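PDB 5DLK: TqaA from Penicillium aethiopicum, which probably works as a nonribosomal peptide synthetase, this piece being its terminal condensation-like domain, a type linked to peptide macrocyclization in fungi. Local coordinates for residues A[342-346]-A[347-351]; A[350-353]-A[354-358]. All blocks are in the same frame, centred on the assembly; numbering follows the deposited sequence.

In the fold
Contacts 1 and 2 follow one another along helix 346-358 and share Leu350 and His351. Contact 1 is its N-terminal start, farther from the chain's centre, where side chains of the cap bind backbone N-H groups and an indole lies on the first turn. Contact 2 is the C-terminal half, governed by main-chain bonds and one histidine-glutamine pair, and it includes Tyr357 of a phosphopantetheine site seen in this protein, with no cofactor bound here. Each is partly buried: Leu349, Leu350 and Thr353 pack against helix 283-299, whereas His351 and Thr355 lie on the exposed side. The two meet where Trp344 CH2 approaches His352 CB at 3.5 Å, a packing contact.

Contact 1: A[342-346]-A[347-351]; sequences TDWTV and MDLLH
Thr345 and Asp348 form a capping box at the N-terminus of helix 346-358, with Thr345 as the N-cap. The firmer half is the bond from Thr345 N to Asp348 OD2, 2.9 Å long and essentially straight at 178°; the donor meets the anti side of the oxygen, somewhat out of the carboxylate plane. The reciprocal half, Asp348 N to Thr345 OG1 at 3.3 Å, is weak. It depends on the first torsion of Thr345 (chi1 65°), which sets the hydroxyl between the backbone N and the carbonyl carbon, facing the first turn. A carboxylate at this helix end would probably be favoured by the N-H groups that start the helix.

Regular helical bonding begins at once: Leu349 N donates to Thr345 O at 3.2 Å, and Leu350 N to Val346 O at 2.9 Å.

Beside the box, the methylene of Asp348 sits over one face of the Trp344 indole. Its CB lies 3.5 Å from the centroid of the Trp344 five-membered ring and only 10° off the normal, which meets the geometry of a CH-pi contact. The six-membered end of the indole runs on over the turn, bringing Trp344 CZ3 to 4.1 Å from Leu349 CD1. On another side of the helix Val346 and Leu350 point the same way, and Val346 CG1 packs on Leu350 CD1 at 3.7 Å.

Outside the turn, backbone bonds of Trp344 with Leu471 and of Val346 with Ala469, together with a salt bridge from Asp343 to Arg470, tie the approach to the helix to the chain's C-terminal end. Val346 and Leu349 pack on Phe463 of helix 446-465, while Leu349 and Leu350 meet helix 283-299 through Ala289.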
ATOM      1  N   THR A 342     -34.607   9.987 -15.078  1.00 18.36           N
ATOM      2  CA  THR A 342     -34.682   9.577 -13.674  1.00 21.67           C
ATOM      3  C   THR A 342     -34.295  10.727 -12.724  1.00 18.05           C
ATOM      4  O   THR A 342     -34.689  10.760 -11.540  1.00 17.22           O
ATOM      5  CB  THR A 342     -33.795   8.331 -13.455  1.00 26.55           C
ATOM      6  OG1 THR A 342     -34.276   7.272 -14.293  1.00 26.43           O
ATOM      7  CG2 THR A 342     -33.802   7.859 -12.000  1.00 21.48           C
ATOM      8  N   ASP A 343     -33.539  11.687 -13.249  1.00 18.22           N
ATOM      9  CA  ASP A 343     -33.200  12.919 -12.531  1.00 18.85           C
ATOM     10  C   ASP A 343     -32.510  12.634 -11.195  1.00 17.24           C
ATOM     11  O   ASP A 343     -32.927  13.119 -10.147  1.00 15.99           O
ATOM     12  CB  ASP A 343     -34.454  13.760 -12.298  1.00 21.50           C
ATOM     13  CG  ASP A 343     -34.255  15.215 -12.651  1.00 30.96           C
ATOM     14  OD1 ASP A 343     -33.091  15.639 -12.834  1.00 37.84           O
ATOM     15  OD2 ASP A 343     -35.274  15.933 -12.721  1.00 40.56           O
ATOM     16  N   TRP A 344     -31.461  11.821 -11.227  1.00 16.76           N
ATOM     17  CA  TRP A 344     -30.682  11.589 -10.018  1.00 16.60           C
ATOM     18  C   TRP A 344     -30.158  12.872  -9.369  1.00 17.12           C
ATOM     19  O   TRP A 344     -29.773  13.829 -10.055  1.00 16.29           O
ATOM     20  CB  TRP A 344     -29.475  10.707 -10.312  1.00 15.26           C
ATOM     21  CG  TRP A 344     -29.648   9.269  -9.973  1.00 15.14           C
ATOM     22  CD1 TRP A 344     -30.810   8.601  -9.689  1.00 17.02           C
ATOM     23  CD2 TRP A 344     -28.599   8.315  -9.897  1.00 18.99           C
ATOM     24  NE1 TRP A 344     -30.534   7.263  -9.451  1.00 16.32           N
ATOM     25  CE2 TRP A 344     -29.179   7.073  -9.568  1.00 16.89           C
ATOM     26  CE3 TRP A 344     -27.208   8.391 -10.084  1.00 15.93           C
ATOM     27  CZ2 TRP A 344     -28.419   5.916  -9.433  1.00 18.26           C
ATOM     28  CZ3 TRP A 344     -26.450   7.231  -9.946  1.00 15.81           C
ATOM     29  CH2 TRP A 344     -27.057   6.015  -9.618  1.00 18.72           C
ATOM     30  N   THR A 345     -30.152  12.862  -8.045  1.00 17.55           N
ATOM     31  CA  THR A 345     -29.468  13.883  -7.267  1.00 17.79           C
ATOM     32  C   THR A 345     -28.084  13.401  -6.885  1.00 18.44           C
ATOM     33  O   THR A 345     -27.746  12.233  -7.042  1.00 17.38           O
ATOM     34  CB  THR A 345     -30.226  14.215  -5.982  1.00 18.40           C
ATOM     35  OG1 THR A 345     -30.229  13.066  -5.131  1.00 17.37           O
ATOM     36  CG2 THR A 345     -31.681  14.608  -6.299  1.00 22.20           C
ATOM     37  N   VAL A 346     -27.278  14.317  -6.370  1.00 17.37           N
ATOM     38  CA  VAL A 346     -26.003  13.951  -5.786  1.00 16.41           C
ATOM     39  C   VAL A 346     -26.147  12.836  -4.752  1.00 15.68           C
ATOM     40  O   VAL A 346     -25.363  11.887  -4.748  1.00 15.13           O
ATOM     41  CB  VAL A 346     -25.350  15.187  -5.152  1.00 16.74           C
ATOM     42  CG1 VAL A 346     -24.178  14.780  -4.258  1.00 15.90           C
ATOM     43  CG2 VAL A 346     -24.924  16.162  -6.257  1.00 14.90           C
ATOM     44  N   MET A 347     -27.165  12.908  -3.898  1.00 15.69           N
ATOM     45  CA  MET A 347     -27.341  11.858  -2.898  1.00 15.57           C
ATOM     46  C   MET A 347     -27.528  10.464  -3.523  1.00 14.98           C
ATOM     47  O   MET A 347     -27.017   9.476  -3.002  1.00 16.07           O
ATOM     48  CB  MET A 347     -28.544  12.162  -1.998  1.00 17.79           C
ATOM     49  CG  MET A 347     -28.480  11.391  -0.692  1.00 26.02           C
ATOM     50  SD  MET A 347     -27.153  12.100   0.344  1.00 31.92           S
ATOM     51  CE  MET A 347     -28.014  13.566   0.925  1.00 40.67           C
ATOM     52  N   ASP A 348     -28.285  10.408  -4.615  1.00 14.98           N
ATOM     53  CA  ASP A 348     -28.541   9.146  -5.322  1.00 15.26           C
ATOM     54  C   ASP A 348     -27.223   8.577  -5.833  1.00 14.59           C
ATOM     55  O   ASP A 348     -26.985   7.369  -5.756  1.00 14.63           O
ATOM     56  CB  ASP A 348     -29.513   9.345  -6.489  1.00 17.30           C
ATOM     57  CG  ASP A 348     -30.908   9.789  -6.031  1.00 19.05           C
ATOM     58  OD1 ASP A 348     -31.393   9.229  -5.036  1.00 22.65           O
ATOM     59  OD2 ASP A 348     -31.502  10.685  -6.663  1.00 18.72           O
ATOM     60  N   LEU A 349     -26.375   9.451  -6.372  1.00 13.06           N
ATOM     61  CA  LEU A 349     -25.067   9.014  -6.860  1.00 12.78           C
ATOM     62  C   LEU A 349     -24.203   8.540  -5.698  1.00 14.06           C
ATOM     63  O   LEU A 349     -23.507   7.523  -5.806  1.00 14.46           O
ATOM     64  CB  LEU A 349     -24.369  10.151  -7.639  1.00 13.57           C
ATOM     65  CG  LEU A 349     -22.897   9.884  -7.956  1.00 14.45           C
ATOM     66  CD1 LEU A 349     -22.773   8.644  -8.834  1.00 13.34           C
ATOM     67  CD2 LEU A 349     -22.250  11.109  -8.631  1.00 13.94           C
ATOM     68  N   LEU A 350     -24.232   9.265  -4.579  1.00 13.23           N
ATOM     69  CA  LEU A 350     -23.407   8.870  -3.434  1.00 13.13           C
ATOM     70  C   LEU A 350     -23.831   7.478  -2.916  1.00 13.42           C
ATOM     71  O   LEU A 350     -22.988   6.633  -2.653  1.00 16.11           O
ATOM     72  CB  LEU A 350     -23.505   9.897  -2.312  1.00 14.46           C
ATOM     73  CG  LEU A 350     -22.881  11.248  -2.699  1.00 15.45           C
ATOM     74  CD1 LEU A 350     -23.190  12.304  -1.628  1.00 17.21           C
ATOM     75  CD2 LEU A 350     -21.382  11.075  -2.852  1.00 17.67           C
ATOM     76  N   HIS A 351     -25.138   7.252  -2.788  1.00 14.47           N
ATOM     77  CA  HIS A 351     -25.609   5.954  -2.290  1.00 14.33           C
ATOM     78  C   HIS A 351     -25.212   4.821  -3.223  1.00 15.38           C
ATOM     79  O   HIS A 351     -24.772   3.760  -2.763  1.00 17.01           O
ATOM     80  CB  HIS A 351     -27.135   5.959  -2.076  1.00 18.52           C
ATOM     81  CG  HIS A 351     -27.536   6.597  -0.784  1.00 23.46           C
ATOM     82  ND1 HIS A 351     -27.023   6.194   0.430  1.00 28.89           N
ATOM     83  CD2 HIS A 351     -28.373   7.627  -0.516  1.00 29.19           C
ATOM     84  CE1 HIS A 351     -27.534   6.943   1.392  1.00 30.43           C
ATOM     85  NE2 HIS A 351     -28.355   7.820   0.845  1.00 33.73           N
TER

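Contact 2: A[350-353]-A[354-358]; sequences LHHT and QTQYT
From Leu350 the backbone is at first regular alpha-helix, the later turns of helix 346-358 in a condensation domain of the CoA-dependent acyltransferase superfamily. Successive i to i+4 bonds join the segments: Gln354 N to Leu350 O at 3.0 Å, Thr355 N to His351 O at 3.1 Å and Gln356 N to His352 O at 2.9 Å. From Thr355 on the geometry drifts, psi rising to -18° at Gln356, and Tyr357 N divides between two weak bonds, one to Thr353 O and an i to i+3 bond of 3.1 Å to Gln354 O.

The extended Gln354 reaches Gly280, Thr282 and Thr285 at the start of helix 283-299, and because Thr282 and Tyr357 belong to the phosphopantetheine site, this helix face probably borders it.

His352 and Gln356 make a CH-pi contact: Gln356 CG, anti to its own carbonyl carbon, lies 3.6 Å from the His352 ring centroid and 23° off the normal. Replacing His352 with an alanine would probably leave Thr336 N without its NE2 acceptor and Gln356 CG without a ring beneath it, although Arg334 and Arg359 would still hold the amide.

Thr355 chi1 (55°) turns the hydroxyl back over the preceding turn, where the single proton of Thr355 OG1 can serve either His351 O at 3.2 Å or His352 O at 3.1 Å.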
ATOM      1  N   LEU A 350     -24.232   9.265  -4.579  1.00 13.23           N
ATOM      2  CA  LEU A 350     -23.407   8.870  -3.434  1.00 13.13           C
ATOM      3  C   LEU A 350     -23.831   7.478  -2.916  1.00 13.42           C
ATOM      4  O   LEU A 350     -22.988   6.633  -2.653  1.00 16.11           O
ATOM      5  CB  LEU A 350     -23.505   9.897  -2.312  1.00 14.46           C
ATOM      6  CG  LEU A 350     -22.881  11.248  -2.699  1.00 15.45           C
ATOM      7  CD1 LEU A 350     -23.190  12.304  -1.628  1.00 17.21           C
ATOM      8  CD2 LEU A 350     -21.382  11.075  -2.852  1.00 17.67           C
ATOM      9  N   HIS A 351     -25.138   7.252  -2.788  1.00 14.47           N
ATOM     10  CA  HIS A 351     -25.609   5.954  -2.290  1.00 14.33           C
ATOM     11  C   HIS A 351     -25.212   4.821  -3.223  1.00 15.38           C
ATOM     12  O   HIS A 351     -24.772   3.760  -2.763  1.00 17.01           O
ATOM     13  CB  HIS A 351     -27.135   5.959  -2.076  1.00 18.52           C
ATOM     14  CG  HIS A 351     -27.536   6.597  -0.784  1.00 23.46           C
ATOM     15  ND1 HIS A 351     -27.023   6.194   0.430  1.00 28.89           N
ATOM     16  CD2 HIS A 351     -28.373   7.627  -0.516  1.00 29.19           C
ATOM     17  CE1 HIS A 351     -27.534   6.943   1.392  1.00 30.43           C
ATOM     18  NE2 HIS A 351     -28.355   7.820   0.845  1.00 33.73           N
ATOM     19  N   HIS A 352     -25.363   5.051  -4.524  1.00 14.38           N
ATOM     20  CA  HIS A 352     -24.993   4.049  -5.517  1.00 12.51           C
ATOM     21  C   HIS A 352     -23.497   3.762  -5.466  1.00 13.02           C
ATOM     22  O   HIS A 352     -23.077   2.601  -5.477  1.00 14.47           O
ATOM     23  CB  HIS A 352     -25.408   4.495  -6.925  1.00 14.28           C
ATOM     24  CG  HIS A 352     -24.895   3.607  -8.025  1.00 15.21           C
ATOM     25  ND1 HIS A 352     -25.322   2.305  -8.196  1.00 16.86           N
ATOM     26  CD2 HIS A 352     -23.997   3.843  -9.012  1.00 16.18           C
ATOM     27  CE1 HIS A 352     -24.691   1.773  -9.234  1.00 18.86           C
ATOM     28  NE2 HIS A 352     -23.897   2.692  -9.759  1.00 16.03           N
ATOM     29  N   THR A 353     -22.689   4.817  -5.421  1.00 13.95           N
ATOM     30  CA  THR A 353     -21.236   4.645  -5.424  1.00 14.35           C
ATOM     31  C   THR A 353     -20.816   3.833  -4.203  1.00 14.58           C
ATOM     32  O   THR A 353     -19.934   2.964  -4.280  1.00 14.36           O
ATOM     33  CB  THR A 353     -20.515   6.013  -5.456  1.00 16.23           C
ATOM     34  OG1 THR A 353     -20.884   6.690  -6.664  1.00 15.63           O
ATOM     35  CG2 THR A 353     -19.003   5.844  -5.445  1.00 15.17           C
ATOM     36  N   GLN A 354     -21.474   4.088  -3.077  1.00 14.26           N
ATOM     37  CA  GLN A 354     -21.078   3.393  -1.870  1.00 14.37           C
ATOM     38  C   GLN A 354     -21.430   1.912  -1.969  1.00 14.98           C
ATOM     39  O   GLN A 354     -20.621   1.058  -1.643  1.00 15.64           O
ATOM     40  CB  GLN A 354     -21.712   4.019  -0.627  1.00 16.09           C
ATOM     41  CG  GLN A 354     -21.140   3.453   0.689  1.00 18.94           C
ATOM     42  CD  GLN A 354     -21.223   4.472   1.810  1.00 25.38           C
ATOM     43  OE1 GLN A 354     -20.615   5.544   1.734  1.00 21.17           O
ATOM     44  NE2 GLN A 354     -22.005   4.160   2.844  1.00 27.39           N
ATOM     45  N   THR A 355     -22.623   1.595  -2.459  1.00 15.19           N
ATOM     46  CA  THR A 355     -22.944   0.180  -2.578  1.00 17.12           C
ATOM     47  C   THR A 355     -22.130  -0.500  -3.688  1.00 16.38           C
ATOM     48  O   THR A 355     -21.879  -1.694  -3.612  1.00 19.01           O
ATOM     49  CB  THR A 355     -24.464  -0.032  -2.771  1.00 21.39           C
ATOM     50  OG1 THR A 355     -24.922   0.715  -3.878  1.00 26.96           O
ATOM     51  CG2 THR A 355     -25.211   0.474  -1.551  1.00 22.95           C
ATOM     52  N   GLN A 356     -21.663   0.239  -4.695  1.00 15.37           N
ATOM     53  CA  GLN A 356     -20.802  -0.377  -5.707  1.00 15.64           C
ATOM     54  C   GLN A 356     -19.456  -0.802  -5.127  1.00 19.56           C
ATOM     55  O   GLN A 356     -18.752  -1.618  -5.721  1.00 18.30           O
ATOM     56  CB  GLN A 356     -20.603   0.561  -6.904  1.00 14.67           C
ATOM     57  CG  GLN A 356     -21.881   0.694  -7.754  1.00 14.39           C
ATOM     58  CD  GLN A 356     -22.294  -0.653  -8.367  1.00 15.90           C
ATOM     59  OE1 GLN A 356     -23.145  -1.364  -7.823  1.00 16.61           O
ATOM     60  NE2 GLN A 356     -21.698  -0.995  -9.505  1.00 14.00           N
ATOM     61  N   TYR A 357     -19.112  -0.249  -3.962  1.00 16.21           N
ATOM     62  CA  TYR A 357     -17.980  -0.739  -3.166  1.00 16.33           C
ATOM     63  C   TYR A 357     -18.409  -1.851  -2.193  1.00 16.35           C
ATOM     64  O   TYR A 357     -17.755  -2.889  -2.110  1.00 17.21           O
ATOM     65  CB  TYR A 357     -17.352   0.433  -2.399  1.00 16.77           C
ATOM     66  CG  TYR A 357     -16.512   0.032  -1.209  1.00 19.31           C
ATOM     67  CD1 TYR A 357     -15.357  -0.733  -1.371  1.00 23.76           C
ATOM     68  CD2 TYR A 357     -16.851   0.452   0.069  1.00 23.88           C
ATOM     69  CE1 TYR A 357     -14.565  -1.084  -0.282  1.00 24.52           C
ATOM     70  CE2 TYR A 357     -16.074   0.098   1.160  1.00 25.54           C
ATOM     71  CZ  TYR A 357     -14.943  -0.668   0.981  1.00 28.75           C
ATOM     72  OH  TYR A 357     -14.171  -1.009   2.074  1.00 33.24           O
ATOM     73  N   THR A 358     -19.499  -1.636  -1.460  1.00 15.98           N
ATOM     74  CA  THR A 358     -19.829  -2.566  -0.372  1.00 20.28           C
ATOM     75  C   THR A 358     -20.300  -3.909  -0.903  1.00 19.05           C
ATOM     76  O   THR A 358     -20.107  -4.940  -0.232  1.00 18.06           O
ATOM     77  CB  THR A 358     -20.881  -1.976   0.601  1.00 19.22           C
ATOM     78  OG1 THR A 358     -22.108  -1.713  -0.072  1.00 23.07           O
ATOM     79  CG2 THR A 358     -20.361  -0.687   1.233  1.00 23.05           C
TER